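Local coordinates for phosphotriesterase homology protein (Escherichia coli, PDB 1BF6) that hydrolyses carboxylate esters, including phosphorylated glyceryl acetates and aromatic acetates and propionates, using two zinc ions per subunit, at residues Asp218-Arg229 and Phe264-Phe273. Numbering follows the deposited sequence.
Sequences DEKRIAMLHALR and FIPQLRQSGF
The ring of Phe264 settles as a knob into a hole formed by Asp218, Arg221, Ile222 and Leu225, a local example of how neighbouring outer helices of a TIM barrel fit together. The axes of segments 218-229 and 264-270 cross at -52°. With CG anti to the backbone N (chi1 -170°), Phe264 sends its CZ to 3.6 Å from Ile222 CG1, while Leu225 CD1 meets the ring edge near CE2. Leu268 extends this apolar row, its CD1 lying against Ile222 and its CD2 touching Leu225 CD1. CD1 of Leu268 also covers one face of the Phe273 ring; against the opposite face lies Arg229 CD, a CH-pi contact 3.6 Å from the ring centroid. The extended Arg229 chain then carries its NE to a salt bridge with Asp277. Phe273 in turn directs an edge at the face of His226, a T-shaped pair with planes 74° apart, CE1 standing over the centre of the imidazole. At the imidazole's own edge, NE2 donates an almost straight, in-plane bond to Ser271 OG (2.7 Å). A leucine in place of His226 would probably leave Ser271 OG without this donor and Phe273 without the flat face its edge rests on. At the other end of the contact, Asp218 OD1 and Arg221 NH1 of the same helix form a salt bridge at 2.9 Å, though its hydrogen bond is bent and weak, and a water links Asp218 OD2 to Gln267 NE2; Arg221 NE reaches on to Asp187, toward the zinc-bearing end of the barrel. Beyond 264-270 the chain turns off in a Schellman motif, with Gly272 at positive phi, and there Leu268 O accepts hydrogen bonds from Ser271 OG (2.7 Å) and Phe273 N (3.3 Å), which reach it from opposite faces of its plane.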
ATOM      1  N   ASP A 218      -6.251  13.531 -10.969  1.00 10.57           N
ATOM      2  CA  ASP A 218      -7.264  13.148  -9.973  1.00 12.29           C
ATOM      3  C   ASP A 218      -8.667  13.140 -10.588  1.00 13.68           C
ATOM      4  O   ASP A 218      -9.529  12.357 -10.170  1.00 13.92           O
ATOM      5  CB  ASP A 218      -7.256  14.095  -8.762  1.00 10.30           C
ATOM      6  CG  ASP A 218      -6.201  13.740  -7.724  1.00 13.07           C
ATOM      7  OD1 ASP A 218      -5.642  12.615  -7.747  1.00 11.39           O
ATOM      8  OD2 ASP A 218      -5.929  14.597  -6.858  1.00 11.08           O
ATOM      9  N   GLU A 219      -8.901  14.029 -11.553  1.00 13.58           N
ATOM     10  CA  GLU A 219     -10.194  14.104 -12.230  1.00 15.71           C
ATOM     11  C   GLU A 219     -10.515  12.767 -12.906  1.00 15.61           C
ATOM     12  O   GLU A 219     -11.670  12.332 -12.940  1.00 14.00           O
ATOM     13  CB  GLU A 219     -10.188  15.223 -13.278  1.00 19.82           C
ATOM     14  CG  GLU A 219     -11.493  15.326 -14.062  1.00 26.32           C
ATOM     15  CD  GLU A 219     -11.470  16.405 -15.146  1.00 32.04           C
ATOM     16  OE1 GLU A 219     -10.406  17.042 -15.347  1.00 34.18           O
ATOM     17  OE2 GLU A 219     -12.522  16.612 -15.803  1.00 32.83           O
ATOM     18  N   LYS A 220      -9.485  12.125 -13.451  1.00 13.92           N
ATOM     19  CA  LYS A 220      -9.658  10.838 -14.108  1.00 13.00           C
ATOM     20  C   LYS A 220      -9.774   9.697 -13.097  1.00 11.73           C
ATOM     21  O   LYS A 220     -10.440   8.706 -13.369  1.00 10.47           O
ATOM     22  CB  LYS A 220      -8.551  10.595 -15.123  1.00 13.43           C
ATOM     23  CG  LYS A 220      -8.652  11.518 -16.316  1.00 14.61           C
ATOM     24  CD  LYS A 220      -7.681  11.148 -17.415  1.00 17.80           C
ATOM     25  CE  LYS A 220      -7.902  12.052 -18.624  1.00 19.42           C
ATOM     26  NZ  LYS A 220      -7.103  11.630 -19.808  1.00 24.56           N
ATOM     27  N   ARG A 221      -9.143   9.852 -11.933  1.00 10.29           N
ATOM     28  CA  ARG A 221      -9.252   8.858 -10.864  1.00 11.48           C
ATOM     29  C   ARG A 221     -10.722   8.900 -10.402  1.00 12.42           C
ATOM     30  O   ARG A 221     -11.363   7.860 -10.213  1.00 11.92           O
ATOM     31  CB  ARG A 221      -8.333   9.203  -9.674  1.00 10.86           C
ATOM     32  CG  ARG A 221      -6.825   9.103  -9.954  1.00  9.64           C
ATOM     33  CD  ARG A 221      -6.015   9.299  -8.678  1.00  9.11           C
ATOM     34  NE  ARG A 221      -4.595   9.046  -8.926  1.00 11.56           N
ATOM     35  CZ  ARG A 221      -3.738   9.930  -9.439  1.00 12.74           C
ATOM     36  NH1 ARG A 221      -4.131  11.164  -9.747  1.00  9.54           N
ATOM     37  NH2 ARG A 221      -2.506   9.542  -9.756  1.00 11.59           N
ATOM     38  N   ILE A 222     -11.257  10.114 -10.262  1.00 10.49           N
ATOM     39  CA  ILE A 222     -12.648  10.301  -9.847  1.00  9.94           C
ATOM     40  C   ILE A 222     -13.604   9.657 -10.858  1.00  9.14           C
ATOM     41  O   ILE A 222     -14.542   8.960 -10.460  1.00 10.47           O
ATOM     42  CB  ILE A 222     -12.967  11.822  -9.607  1.00  8.41           C
ATOM     43  CG1 ILE A 222     -12.380  12.249  -8.255  1.00  9.12           C
ATOM     44  CG2 ILE A 222     -14.472  12.084  -9.657  1.00  8.04           C
ATOM     45  CD1 ILE A 222     -12.379  13.750  -8.018  1.00 11.76           C
ATOM     46  N   ALA A 223     -13.325   9.829 -12.152  1.00  9.62           N
ATOM     47  CA  ALA A 223     -14.160   9.247 -13.207  1.00  8.82           C
ATOM     48  C   ALA A 223     -14.150   7.707 -13.099  1.00 11.14           C
ATOM     49  O   ALA A 223     -15.191   7.067 -13.268  1.00  8.84           O
ATOM     50  CB  ALA A 223     -13.680   9.689 -14.568  1.00  6.58           C
ATOM     51  N   MET A 224     -12.982   7.125 -12.808  1.00  9.10           N
ATOM     52  CA  MET A 224     -12.887   5.670 -12.663  1.00  9.86           C
ATOM     53  C   MET A 224     -13.633   5.223 -11.414  1.00  8.82           C
ATOM     54  O   MET A 224     -14.313   4.199 -11.439  1.00 10.57           O
ATOM     55  CB  MET A 224     -11.425   5.186 -12.625  1.00  8.88           C
ATOM     56  CG  MET A 224     -10.728   5.237 -13.980  1.00 11.46           C
ATOM     57  SD  MET A 224      -9.371   4.027 -14.162  1.00 11.35           S
ATOM     58  CE  MET A 224      -8.137   4.782 -13.142  1.00 11.29           C
ATOM     59  N   LEU A 225     -13.542   5.987 -10.327  1.00  8.51           N
ATOM     60  CA  LEU A 225     -14.273   5.610  -9.118  1.00  9.44           C
ATOM     61  C   LEU A 225     -15.781   5.592  -9.398  1.00 10.14           C
ATOM     62  O   LEU A 225     -16.492   4.710  -8.923  1.00  9.87           O
ATOM     63  CB  LEU A 225     -13.933   6.526  -7.947  1.00  8.20           C
ATOM     64  CG  LEU A 225     -12.534   6.321  -7.365  1.00  7.98           C
ATOM     65  CD1 LEU A 225     -12.251   7.367  -6.289  1.00  7.76           C
ATOM     66  CD2 LEU A 225     -12.408   4.897  -6.787  1.00  9.49           C
ATOM     67  N   HIS A 226     -16.255   6.539 -10.207  1.00 11.43           N
ATOM     68  CA  HIS A 226     -17.671   6.591 -10.564  1.00 11.47           C
ATOM     69  C   HIS A 226     -18.095   5.351 -11.347  1.00 11.45           C
ATOM     70  O   HIS A 226     -19.196   4.836 -11.151  1.00  8.56           O
ATOM     71  CB  HIS A 226     -17.991   7.855 -11.372  1.00 14.57           C
ATOM     72  CG  HIS A 226     -18.279   9.050 -10.517  1.00 15.81           C
ATOM     73  ND1 HIS A 226     -19.555   9.384 -10.117  1.00 16.66           N
ATOM     74  CD2 HIS A 226     -17.453   9.944  -9.923  1.00 16.18           C
ATOM     75  CE1 HIS A 226     -19.501  10.427  -9.308  1.00 16.45           C
ATOM     76  NE2 HIS A 226     -18.237  10.784  -9.173  1.00 14.31           N
ATOM     77  N   ALA A 227     -17.219   4.868 -12.225  1.00  9.81           N
ATOM     78  CA  ALA A 227     -17.506   3.674 -13.028  1.00  9.80           C
ATOM     79  C   ALA A 227     -17.706   2.479 -12.090  1.00  8.95           C
ATOM     80  O   ALA A 227     -18.602   1.660 -12.292  1.00 10.69           O
ATOM     81  CB  ALA A 227     -16.362   3.400 -14.008  1.00  6.73           C
ATOM     82  N   LEU A 228     -16.894   2.414 -11.042  1.00  9.20           N
ATOM     83  CA  LEU A 228     -16.976   1.336 -10.060  1.00  9.74           C
ATOM     84  C   LEU A 228     -18.238   1.473  -9.207  1.00 11.18           C
ATOM     85  O   LEU A 228     -18.948   0.498  -8.970  1.00 10.87           O
ATOM     86  CB  LEU A 228     -15.710   1.312  -9.195  1.00 10.96           C
ATOM     87  CG  LEU A 228     -14.449   1.083 -10.048  1.00  8.82           C
ATOM     88  CD1 LEU A 228     -13.213   1.064  -9.162  1.00 11.34           C
ATOM     89  CD2 LEU A 228     -14.570  -0.203 -10.861  1.00  9.92           C
ATOM     90  N   ARG A 229     -18.538   2.694  -8.793  1.00  9.15           N
ATOM     91  CA  ARG A 229     -19.740   2.955  -8.014  1.00 11.34           C
ATOM     92  C   ARG A 229     -20.995   2.605  -8.833  1.00 10.19           C
ATOM     93  O   ARG A 229     -21.931   1.988  -8.309  1.00 12.99           O
ATOM     94  CB  ARG A 229     -19.787   4.432  -7.615  1.00 13.25           C
ATOM     95  CG  ARG A 229     -21.040   4.810  -6.848  1.00 16.81           C
ATOM     96  CD  ARG A 229     -21.058   6.293  -6.572  1.00 20.54           C
ATOM     97  NE  ARG A 229     -22.246   6.675  -5.823  1.00 27.47           N
ATOM     98  CZ  ARG A 229     -23.142   7.551  -6.252  1.00 28.11           C
ATOM     99  NH1 ARG A 229     -22.985   8.138  -7.431  1.00 29.50           N
ATOM    100  NH2 ARG A 229     -24.198   7.830  -5.503  1.00 30.78           N
ATOM    101  N   PHE A 264      -9.210  15.620  -1.986  1.00  4.98           N
ATOM    102  CA  PHE A 264      -9.735  14.606  -2.893  1.00  4.75           C
ATOM    103  C   PHE A 264     -11.153  14.118  -2.586  1.00  4.21           C
ATOM    104  O   PHE A 264     -11.998  14.109  -3.477  1.00  6.26           O
ATOM    105  CB  PHE A 264      -8.786  13.406  -2.994  1.00  3.58           C
ATOM    106  CG  PHE A 264      -9.164  12.439  -4.088  1.00  5.06           C
ATOM    107  CD1 PHE A 264      -8.858  12.714  -5.414  1.00  5.93           C
ATOM    108  CD2 PHE A 264      -9.852  11.255  -3.793  1.00  6.53           C
ATOM    109  CE1 PHE A 264      -9.228  11.834  -6.437  1.00  7.39           C
ATOM    110  CE2 PHE A 264     -10.220  10.377  -4.810  1.00  8.06           C
ATOM    111  CZ  PHE A 264      -9.909  10.668  -6.128  1.00  8.78           C
ATOM    112  N   ILE A 265     -11.398  13.682  -1.351  1.00  6.75           N
ATOM    113  CA  ILE A 265     -12.733  13.202  -0.971  1.00  6.62           C
ATOM    114  C   ILE A 265     -13.788  14.315  -1.143  1.00  7.98           C
ATOM    115  O   ILE A 265     -14.899  14.044  -1.597  1.00  6.90           O
ATOM    116  CB  ILE A 265     -12.741  12.551   0.443  1.00  9.15           C
ATOM    117  CG1 ILE A 265     -11.911  11.253   0.413  1.00  8.26           C
ATOM    118  CG2 ILE A 265     -14.179  12.247   0.903  1.00  6.28           C
ATOM    119  CD1 ILE A 265     -12.382  10.237  -0.632  1.00  9.52           C
ATOM    120  N   PRO A 266     -13.463  15.575  -0.765  1.00  7.63           N
ATOM    121  CA  PRO A 266     -14.472  16.631  -0.964  1.00  6.84           C
ATOM    122  C   PRO A 266     -14.847  16.750  -2.452  1.00  7.29           C
ATOM    123  O   PRO A 266     -16.018  16.889  -2.781  1.00  7.95           O
ATOM    124  CB  PRO A 266     -13.764  17.872  -0.444  1.00  4.41           C
ATOM    125  CG  PRO A 266     -13.041  17.338   0.741  1.00  8.90           C
ATOM    126  CD  PRO A 266     -12.429  16.033   0.179  1.00  5.98           C
ATOM    127  N   GLN A 267     -13.873  16.614  -3.357  1.00  7.74           N
ATOM    128  CA  GLN A 267     -14.150  16.686  -4.799  1.00  9.73           C
ATOM    129  C   GLN A 267     -14.979  15.489  -5.245  1.00  8.90           C
ATOM    130  O   GLN A 267     -15.830  15.604  -6.121  1.00  8.79           O
ATOM    131  CB  GLN A 267     -12.850  16.765  -5.623  1.00 12.10           C
ATOM    132  CG  GLN A 267     -12.052  18.048  -5.393  1.00 17.00           C
ATOM    133  CD  GLN A 267     -10.646  18.022  -6.010  1.00 22.44           C
ATOM    134  OE1 GLN A 267     -10.054  19.076  -6.252  1.00 26.32           O
ATOM    135  NE2 GLN A 267     -10.101  16.829  -6.229  1.00 19.62           N
ATOM    136  N   LEU A 268     -14.716  14.336  -4.627  1.00 10.31           N
ATOM    137  CA  LEU A 268     -15.442  13.109  -4.924  1.00  9.35           C
ATOM    138  C   LEU A 268     -16.908  13.284  -4.483  1.00  7.16           C
ATOM    139  O   LEU A 268     -17.831  12.966  -5.230  1.00  7.44           O
ATOM    140  CB  LEU A 268     -14.793  11.935  -4.180  1.00 12.12           C
ATOM    141  CG  LEU A 268     -15.258  10.532  -4.576  1.00 12.40           C
ATOM    142  CD1 LEU A 268     -15.075  10.335  -6.073  1.00 13.50           C
ATOM    143  CD2 LEU A 268     -14.466   9.486  -3.789  1.00 12.05           C
ATOM    144  N   ARG A 269     -17.119  13.792  -3.274  1.00  7.60           N
ATOM    145  CA  ARG A 269     -18.479  14.020  -2.788  1.00  9.33           C
ATOM    146  C   ARG A 269     -19.189  15.057  -3.676  1.00 10.48           C
ATOM    147  O   ARG A 269     -20.371  14.906  -4.010  1.00 10.64           O
ATOM    148  CB  ARG A 269     -18.477  14.473  -1.326  1.00  8.06           C
ATOM    149  CG  ARG A 269     -18.153  13.369  -0.319  1.00  8.92           C
ATOM    150  CD  ARG A 269     -18.471  13.785   1.099  1.00 11.40           C
ATOM    151  NE  ARG A 269     -17.727  14.984   1.485  1.00 11.10           N
ATOM    152  CZ  ARG A 269     -16.731  15.011   2.367  1.00 14.34           C
ATOM    153  NH1 ARG A 269     -16.362  13.910   3.013  1.00  9.94           N
ATOM    154  NH2 ARG A 269     -16.115  16.161   2.624  1.00 15.27           N
ATOM    155  N   GLN A 270     -18.450  16.075  -4.112  1.00 11.78           N
ATOM    156  CA  GLN A 270     -19.018  17.108  -4.978  1.00 13.35           C
ATOM    157  C   GLN A 270     -19.474  16.525  -6.310  1.00 12.24           C
ATOM    158  O   GLN A 270     -20.504  16.931  -6.851  1.00 12.06           O
ATOM    159  CB  GLN A 270     -18.015  18.254  -5.192  1.00 14.96           C
ATOM    160  CG  GLN A 270     -17.801  19.115  -3.939  1.00 17.08           C
ATOM    161  CD  GLN A 270     -16.452  19.837  -3.917  1.00 19.26           C
ATOM    162  OE1 GLN A 270     -15.793  20.012  -4.956  1.00 19.68           O
ATOM    163  NE2 GLN A 270     -16.028  20.245  -2.723  1.00 20.17           N
ATOM    164  N   SER A 271     -18.743  15.530  -6.811  1.00 10.62           N
ATOM    165  CA  SER A 271     -19.100  14.893  -8.071  1.00 10.43           C
ATOM    166  C   SER A 271     -20.275  13.925  -7.925  1.00 10.73           C
ATOM    167  O   SER A 271     -20.726  13.352  -8.918  1.00 10.58           O
ATOM    168  CB  SER A 271     -17.893  14.161  -8.679  1.00 11.26           C
ATOM    169  OG  SER A 271     -17.498  13.060  -7.879  1.00 15.39           O
ATOM    170  N   GLY A 272     -20.734  13.699  -6.693  1.00 10.81           N
ATOM    171  CA  GLY A 272     -21.874  12.808  -6.500  1.00 13.36           C
ATOM    172  C   GLY A 272     -21.829  11.665  -5.491  1.00 12.01           C
ATOM    173  O   GLY A 272     -22.864  11.054  -5.227  1.00 15.09           O
ATOM    174  N   PHE A 273     -20.661  11.356  -4.933  1.00 13.11           N
ATOM    175  CA  PHE A 273     -20.546  10.262  -3.964  1.00 10.50           C
ATOM    176  C   PHE A 273     -21.138  10.631  -2.611  1.00  9.52           C
ATOM    177  O   PHE A 273     -20.853  11.701  -2.074  1.00  8.32           O
ATOM    178  CB  PHE A 273     -19.074   9.884  -3.734  1.00 12.29           C
ATOM    179  CG  PHE A 273     -18.532   8.833  -4.674  1.00 11.92           C
ATOM    180  CD1 PHE A 273     -18.656   8.962  -6.050  1.00 11.79           C
ATOM    181  CD2 PHE A 273     -17.823   7.740  -4.165  1.00 13.61           C
ATOM    182  CE1 PHE A 273     -18.071   8.017  -6.921  1.00 14.72           C
ATOM    183  CE2 PHE A 273     -17.239   6.790  -5.018  1.00 11.13           C
ATOM    184  CZ  PHE A 273     -17.362   6.930  -6.399  1.00 10.83           C
TER
HETATM  185  O   HOH W   1      -7.302  16.708  -6.519  1.00 17.23           O